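Local coordinates for protein hydrogenase (NiFe) small subunit HydA (Allochromatium vinosum, PDB 3MYR) that forms the electron-transferring small subunit of a [NiFe] hydrogenase, carrying iron-sulfur clusters and probably serving the oxidation of H2 with an acceptor, at residues E19-T22 and T28-D31. Numbering follows the deposited sequence.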
loop_
_atom_site.group_PDB
_atom_site.type_symbol
_atom_site.label_atom_id
_atom_site.label_comp_id
_atom_site.label_asym_id
_atom_site.label_seq_id
_atom_site.Cartn_x
_atom_site.Cartn_y
_atom_site.Cartn_z
ATOM N N GLU A 19 -6.241 5.571 -0.164
ATOM C CA GLU A 19 -6.091 5.278 1.259
ATOM C C GLU A 19 -6.467 6.532 2.002
ATOM O O GLU A 19 -7.112 6.451 3.020
ATOM C CB GLU A 19 -4.654 4.859 1.655
ATOM C CG GLU A 19 -4.346 3.474 1.102
ATOM C CD GLU A 19 -4.880 2.330 1.977
ATOM O OE1 GLU A 19 -4.667 1.178 1.554
ATOM O OE2 GLU A 19 -5.421 2.508 3.102
ATOM N N SER A 20 -6.009 7.682 1.512
ATOM C CA SER A 20 -6.278 8.938 2.211
ATOM C C SER A 20 -7.816 9.115 2.348
ATOM O O SER A 20 -8.360 9.404 3.426
ATOM C CB SER A 20 -5.701 10.130 1.425
ATOM O OG SER A 20 -5.953 11.307 2.153
ATOM N N LEU A 21 -8.522 8.951 1.241
ATOM C CA LEU A 21 -9.995 9.027 1.239
ATOM C C LEU A 21 -10.612 8.137 2.334
ATOM O O LEU A 21 -11.566 8.536 2.988
ATOM C CB LEU A 21 -10.539 8.548 -0.130
ATOM C CG LEU A 21 -12.073 8.379 -0.260
ATOM C CD1 LEU A 21 -12.867 9.678 -0.083
ATOM C CD2 LEU A 21 -12.432 7.661 -1.612
ATOM N N THR A 22 -10.104 6.908 2.498
ATOM C CA THR A 22 -10.641 6.014 3.582
ATOM C C THR A 22 -10.295 6.514 4.975
ATOM O O THR A 22 -10.950 6.128 5.937
ATOM C CB THR A 22 -10.119 4.525 3.520
ATOM O OG1 THR A 22 -8.758 4.507 3.980
ATOM C CG2 THR A 22 -10.197 3.950 2.112
ATOM N N THR A 28 -17.606 10.032 6.315
ATOM C CA THR A 28 -16.734 8.887 6.056
ATOM C C THR A 28 -17.039 8.312 4.653
ATOM O O THR A 28 -18.146 8.498 4.126
ATOM C CB THR A 28 -16.974 7.770 7.070
ATOM O OG1 THR A 28 -18.340 7.328 6.918
ATOM C CG2 THR A 28 -16.744 8.261 8.563
ATOM N N LEU A 29 -16.103 7.549 4.085
ATOM C CA LEU A 29 -16.320 6.866 2.807
ATOM C C LEU A 29 -17.578 5.950 2.831
ATOM O O LEU A 29 -18.460 6.001 1.962
ATOM C CB LEU A 29 -15.080 5.983 2.611
ATOM C CG LEU A 29 -14.803 5.507 1.184
ATOM C CD1 LEU A 29 -14.169 4.158 1.001
ATOM C CD2 LEU A 29 -15.666 6.049 0.053
ATOM N N GLU A 30 -17.747 5.190 3.898
ATOM C CA GLU A 30 -18.961 4.388 3.996
ATOM C C GLU A 30 -20.276 5.201 4.065
ATOM O O GLU A 30 -21.238 4.843 3.369
ATOM C CB GLU A 30 -18.891 3.302 5.075
ATOM C CG GLU A 30 -18.763 3.744 6.553
ATOM C CD GLU A 30 -17.293 4.130 6.987
ATOM O OE1 GLU A 30 -17.044 4.237 8.212
ATOM O OE2 GLU A 30 -16.403 4.358 6.120
ATOM N N ASP A 31 -20.331 6.301 4.822
ATOM C CA ASP A 31 -21.491 7.146 4.727
ATOM C C ASP A 31 -21.705 7.763 3.339
ATOM O O ASP A 31 -22.855 7.828 2.840
ATOM C CB ASP A 31 -21.521 8.212 5.822
ATOM C CG ASP A 31 -21.704 7.601 7.232
ATOM O OD1 ASP A 31 -21.142 8.208 8.160
ATOM O OD2 ASP A 31 -22.358 6.515 7.408
HETATM O O HOH W 1 -13.396 7.876 4.991
#
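Two consecutive helices of the flavodoxin-like N-terminal domain, 16-23 and 29-36, meet where L29, in the first turn of the second, reaches with its two methyls for L21 and T22 near the end of the first. The CA atoms of T22 and L29 lie 5.8 Å apart. CD2 of L29 meets CD2 of L21 at 4.0 Å, the two side chains running at about a right angle, while its CD1 lies 4.1 Å from CG2 of T22. All three residues are buried. T22 splits its branches: OG1, at a chi1 of 75°, turns back one helical turn to donate to E19 O (2.7 Å, 16° off the carbonyl plane), which leaves CG2 to face L29. A serine in place of T22 could keep that bond but would probably open a gap beside CD1 of L29. Between the backbones, water 1 lies 2.8 Å from L21 O, to which it probably donates, and accepts from L29 N (2.9 Å). T28 caps the N-terminus of helix 29-36, its OG1 accepting from D31 N (3.1 Å, N-H...O angle 166°). E30 pairs with R199 and D31 with R154, both of the large subunit, placing this corner at the heterodimer interface. A short loop thus joins two helices at a water-bridged corner of the flavodoxin-like domain, the first carrying C17, a [4Fe-4S] ligand with its side chain about 7 Å from that of L21.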